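Local coordinates for binding component of ABC transporter (Wolinella succinogenes, PDB 3K4U), which probably serves as the solute-binding component of an ABC transporter and holds a lysine in its ligand pocket, at residues N83-Y88 and D201-L206; V97-E102 and Y178-D183. One frame throughout, in Å; residues are numbered along the deposited sequence.

Contact 1: N83-Y88 and D201-L206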
# COMPACT_ATOMS: atom_id res chain seq x y z
N ASN E 83 -30.73 15.06 1.54
CA ASN E 83 -29.42 14.55 1.12
C ASN E 83 -28.51 14.55 2.32
O ASN E 83 -28.63 15.42 3.20
CB ASN E 83 -28.72 15.43 0.10
CG ASN E 83 -29.30 15.35 -1.29
OD1 ASN E 83 -29.86 14.34 -1.71
ND2 ASN E 83 -29.15 16.42 -2.03
N PHE E 84 -27.57 13.60 2.34
CA PHE E 84 -26.62 13.50 3.41
C PHE E 84 -25.21 13.77 2.96
O PHE E 84 -24.87 13.56 1.82
CB PHE E 84 -26.67 12.13 3.97
CG PHE E 84 -27.76 11.92 4.94
CD1 PHE E 84 -27.62 12.36 6.24
CD2 PHE E 84 -28.91 11.25 4.57
CE1 PHE E 84 -28.60 12.16 7.15
CE2 PHE E 84 -29.90 11.04 5.49
CZ PHE E 84 -29.74 11.51 6.78
N VAL E 85 -24.40 14.26 3.90
CA VAL E 85 -23.01 14.53 3.70
C VAL E 85 -22.22 13.28 4.10
O VAL E 85 -22.67 12.54 4.96
CB VAL E 85 -22.63 15.74 4.58
CG1 VAL E 85 -21.14 15.79 4.85
CG2 VAL E 85 -23.06 17.01 3.89
N GLU E 86 -21.07 13.03 3.50
CA GLU E 86 -20.25 11.85 3.90
C GLU E 86 -20.32 11.69 5.42
O GLU E 86 -20.26 12.64 6.13
CB GLU E 86 -18.79 12.00 3.41
CG GLU E 86 -18.65 11.70 1.93
CD GLU E 86 -19.23 10.32 1.57
OE1 GLU E 86 -18.63 9.30 2.00
OE2 GLU E 86 -20.27 10.25 0.87
N PRO E 87 -20.46 10.47 5.93
CA PRO E 87 -20.81 10.42 7.35
C PRO E 87 -19.69 10.98 8.21
O PRO E 87 -18.57 11.01 7.74
CB PRO E 87 -21.03 8.93 7.60
CG PRO E 87 -20.18 8.30 6.65
CD PRO E 87 -20.16 9.13 5.41
N TYR E 88 -19.95 11.41 9.44
CA TYR E 88 -18.88 12.07 10.16
C TYR E 88 -18.43 11.31 11.39
O TYR E 88 -17.33 11.52 11.92
CB TYR E 88 -19.24 13.52 10.48
CG TYR E 88 -20.41 13.70 11.42
CD1 TYR E 88 -20.21 13.91 12.79
CD2 TYR E 88 -21.70 13.63 10.95
CE1 TYR E 88 -21.28 14.08 13.65
CE2 TYR E 88 -22.77 13.76 11.80
CZ TYR E 88 -22.56 14.01 13.15
OH TYR E 88 -23.67 14.18 13.99
N ASP E 201 -23.60 22.11 -4.65
CA ASP E 201 -22.59 23.05 -4.13
C ASP E 201 -22.38 22.98 -2.64
O ASP E 201 -21.26 22.99 -2.16
CB ASP E 201 -23.01 24.45 -4.45
CG ASP E 201 -23.13 24.68 -5.92
OD1 ASP E 201 -22.37 24.01 -6.66
OD2 ASP E 201 -23.96 25.51 -6.35
N PHE E 202 -23.46 22.92 -1.89
CA PHE E 202 -23.33 23.02 -0.48
C PHE E 202 -22.78 21.70 0.04
O PHE E 202 -21.92 21.72 0.90
CB PHE E 202 -24.69 23.38 0.14
CG PHE E 202 -24.65 23.62 1.62
CD1 PHE E 202 -23.58 24.22 2.20
CD2 PHE E 202 -25.73 23.25 2.41
CE1 PHE E 202 -23.56 24.47 3.56
CE2 PHE E 202 -25.71 23.47 3.81
CZ PHE E 202 -24.62 24.09 4.39
N LEU E 203 -23.30 20.58 -0.47
CA LEU E 203 -22.64 19.25 -0.38
C LEU E 203 -21.16 19.27 -0.70
O LEU E 203 -20.34 18.79 0.09
CB LEU E 203 -23.26 18.29 -1.36
CG LEU E 203 -24.34 17.38 -0.84
CD1 LEU E 203 -24.85 16.57 -2.00
CD2 LEU E 203 -23.64 16.56 0.17
N ASN E 204 -20.79 19.82 -1.86
CA ASN E 204 -19.37 19.95 -2.15
C ASN E 204 -18.70 20.59 -0.97
O ASN E 204 -17.73 20.06 -0.47
CB ASN E 204 -19.10 20.79 -3.39
CG ASN E 204 -17.70 20.62 -3.89
OD1 ASN E 204 -16.92 21.57 -3.99
ND2 ASN E 204 -17.37 19.39 -4.22
N TRP E 205 -19.24 21.73 -0.51
CA TRP E 205 -18.60 22.51 0.56
C TRP E 205 -18.49 21.72 1.84
O TRP E 205 -17.43 21.67 2.46
CB TRP E 205 -19.32 23.82 0.84
CG TRP E 205 -18.49 24.72 1.71
CD1 TRP E 205 -17.62 25.65 1.28
CD2 TRP E 205 -18.45 24.75 3.14
NE1 TRP E 205 -17.00 26.24 2.36
CE2 TRP E 205 -17.53 25.72 3.51
CE3 TRP E 205 -19.12 24.04 4.14
CZ2 TRP E 205 -17.22 25.99 4.84
CZ3 TRP E 205 -18.85 24.33 5.48
CH2 TRP E 205 -17.89 25.29 5.81
N LEU E 206 -19.58 21.08 2.23
CA LEU E 206 -19.56 20.32 3.46
C LEU E 206 -18.56 19.17 3.44
O LEU E 206 -17.79 19.01 4.38
CB LEU E 206 -20.93 19.77 3.78
CG LEU E 206 -22.01 20.67 4.37
CD1 LEU E 206 -21.36 21.93 4.79
CD2 LEU E 206 -22.99 20.90 3.31
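L206, whose CB packs against V85, reaches two aromatic rings of its own helix: its CD1 lies in the plane of the W205 indole at the edge, while CD2 sits over the centre of one face of the F202 ring, a placement that is doubtful because that methyl crowds F202 O. Across the contact CB of F84 points away from the helix, and its side chain touches A194, M72 and I74, about 8 Å from the bound lysine. V85 makes the main approach. Its CG1 is anti to the backbone N (chi1 159°), which leaves CG2 beside that N, where it meets L206 CB at 3.5 Å and L203 CD2 at 3.8 Å. The valine and L206 side chains cross at about a right angle, whereas V85 and L203 slide past each other in opposite directions. L203 CD2 also rests 3.6 Å from F84 O. The two segments exchange no hydrogen bond; OD1 of N207, the next residue of the helix, accepts one from E86 N. N83 ND2 and F84 O are bonded to the third subunit, another copy of the protein: ND2 donates to its D201 OD1, and F84 O accepts from its N204 ND2. The arrangement is a helix packed on the edge of a sheet: helix 200-216 lies against strand 83-84 and V85 just after it, the strand pairing antiparallel with strand 189-195, in one lobe of the two-lobed type II periplasmic binding protein fold, with F84 touching M72, a residue of the lysine pocket.

Contact 2: V97-E102 and Y178-D183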
# COMPACT_ATOMS: atom_id res chain seq x y z
N VAL E 97 -28.36 -2.43 30.79
CA VAL E 97 -29.18 -3.40 31.56
C VAL E 97 -29.09 -3.16 33.07
O VAL E 97 -28.16 -2.51 33.55
CB VAL E 97 -28.80 -4.90 31.20
CG1 VAL E 97 -28.71 -5.10 29.67
CG2 VAL E 97 -27.49 -5.34 31.87
N LYS E 98 -30.06 -3.68 33.82
CA LYS E 98 -29.99 -3.64 35.29
C LYS E 98 -28.93 -4.62 35.79
O LYS E 98 -28.61 -5.60 35.11
CB LYS E 98 -31.34 -3.99 35.92
CG LYS E 98 -31.84 -2.97 36.98
CD LYS E 98 -31.09 -3.04 38.33
CE LYS E 98 -31.01 -1.66 39.02
NZ LYS E 98 -32.35 -1.11 39.42
N LYS E 99 -28.38 -4.35 36.98
CA LYS E 99 -27.33 -5.18 37.59
C LYS E 99 -27.57 -6.70 37.52
O LYS E 99 -28.71 -7.18 37.60
CB LYS E 99 -27.05 -4.75 39.03
CG LYS E 99 -25.91 -3.73 39.17
CD LYS E 99 -24.95 -4.08 40.32
CE LYS E 99 -23.62 -3.33 40.20
NZ LYS E 99 -22.80 -3.76 39.02
N GLY E 100 -26.49 -7.45 37.35
CA GLY E 100 -26.55 -8.92 37.34
C GLY E 100 -27.05 -9.50 36.02
O GLY E 100 -26.54 -10.54 35.57
N LEU E 101 -28.01 -8.82 35.39
CA LEU E 101 -28.68 -9.35 34.20
C LEU E 101 -27.75 -9.60 33.01
O LEU E 101 -28.17 -10.16 31.99
CB LEU E 101 -29.83 -8.42 33.80
CG LEU E 101 -31.02 -9.12 33.14
CD1 LEU E 101 -31.85 -9.86 34.18
CD2 LEU E 101 -31.88 -8.10 32.40
N GLU E 102 -26.48 -9.20 33.15
CA GLU E 102 -25.48 -9.39 32.10
C GLU E 102 -24.69 -10.70 32.26
O GLU E 102 -24.06 -11.18 31.31
CB GLU E 102 -24.54 -8.16 32.04
CG GLU E 102 -23.29 -8.20 32.93
CD GLU E 102 -23.54 -8.06 34.44
OE1 GLU E 102 -24.70 -7.93 34.91
OE2 GLU E 102 -22.53 -8.07 35.17
N TYR E 178 -25.39 1.52 38.97
CA TYR E 178 -26.69 0.86 38.97
C TYR E 178 -26.99 -0.01 37.75
O TYR E 178 -27.68 -1.01 37.86
CB TYR E 178 -27.82 1.89 39.16
CG TYR E 178 -27.54 2.90 40.24
CD1 TYR E 178 -28.14 2.79 41.50
CD2 TYR E 178 -26.65 3.97 40.02
CE1 TYR E 178 -27.88 3.72 42.50
CE2 TYR E 178 -26.38 4.90 41.02
CZ TYR E 178 -27.00 4.78 42.26
OH TYR E 178 -26.74 5.70 43.24
N LEU E 179 -26.47 0.38 36.59
CA LEU E 179 -26.68 -0.37 35.36
C LEU E 179 -25.37 -0.94 34.86
O LEU E 179 -24.30 -0.66 35.43
CB LEU E 179 -27.30 0.54 34.30
CG LEU E 179 -28.82 0.74 34.21
CD1 LEU E 179 -29.50 0.83 35.57
CD2 LEU E 179 -29.09 1.98 33.39
N VAL E 180 -25.45 -1.77 33.81
CA VAL E 180 -24.25 -2.28 33.14
C VAL E 180 -24.39 -2.24 31.62
O VAL E 180 -25.38 -2.72 31.06
CB VAL E 180 -23.84 -3.68 33.60
CG1 VAL E 180 -22.54 -4.11 32.88
CG2 VAL E 180 -23.63 -3.72 35.10
N HIS E 181 -23.36 -1.68 30.99
CA HIS E 181 -23.27 -1.45 29.55
C HIS E 181 -22.83 -2.70 28.77
O HIS E 181 -21.65 -3.07 28.78
CB HIS E 181 -22.25 -0.32 29.35
CG HIS E 181 -22.14 0.18 27.95
ND1 HIS E 181 -23.13 0.01 27.01
CD2 HIS E 181 -21.16 0.90 27.35
CE1 HIS E 181 -22.76 0.59 25.88
NE2 HIS E 181 -21.58 1.15 26.06
N LEU E 182 -23.78 -3.35 28.10
CA LEU E 182 -23.43 -4.38 27.13
C LEU E 182 -23.06 -3.70 25.81
O LEU E 182 -23.94 -3.32 25.02
CB LEU E 182 -24.54 -5.41 26.97
CG LEU E 182 -24.47 -6.47 28.08
CD1 LEU E 182 -25.68 -7.39 28.03
CD2 LEU E 182 -23.15 -7.28 28.00
N ASP E 183 -21.76 -3.52 25.60
CA ASP E 183 -21.31 -2.59 24.57
C ASP E 183 -21.00 -3.19 23.20
O ASP E 183 -20.44 -2.49 22.32
CB ASP E 183 -20.17 -1.70 25.08
CG ASP E 183 -18.92 -2.47 25.44
OD1 ASP E 183 -18.50 -3.38 24.69
OD2 ASP E 183 -18.33 -2.13 26.49
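V97 and V180 form an antiparallel hydrogen-bonded pair joining the end of strand 89-98 to strand 179-182, part of the mixed sheet of a lobe of the periplasmic binding protein fold. Both backbone groups of each valine are satisfied within this pair. V97 N donates to V180 O over 3.0 Å, and V180 N returns a bond to V97 O over 2.8 Å. K98 and L179 follow as a non-hydrogen-bonded pair whose side chains diverge. The backbone of K98 bonds to D158 instead, and L179 lays its side chain on V152 and L153 of helix 145-154, while its CG stays 3.4 Å from V97 O. Further along, L182 shares a backbone bond with L95, and H181 ND1 makes a weak bond to L95 O. Beyond K98 the chain reverses in a type II turn from K98 to L101, closed by L101 N on K98 O at 3.3 Å, with G100 at positive phi (79°). The turn brings E102 back toward strand 179-182. Neither lysine chain bonds across the contact: K98 CE and K99 CG pack near Y178 O, and K99 bends so that NZ reaches V180 CG2 at 4.0 Å, the two side chains crossing at about a right angle. E102, V97 and L182 complete the apolar packing. E102 CG, set between the backbone N and the carbonyl carbon (chi1 90°), approaches V180 CG1, and V97 CG1 meets L182 CD1 at 4.1 Å.

The centres of contacts 1 and 2 lie 38 Å apart, on opposite sides of the chain's centre, and their nearest atoms are about 18 Å apart. Contact 2 is nested along the chain inside the loop closed by contact 1: 83-88 leads directly into strand 89-98, whose last two residues open segment 97-102, while 178-183 precedes strand 189-195 and then helix 200-216. Strands 83-84 and 89-98 both pair with 189-195, so the two contacts reach the same sheet. In this family two antiparallel strands typically connect the lobes, here probably 89-98 and 189-195, consistent with contact 1 lying in one lobe, contact 2 in the other, and the lysine between them.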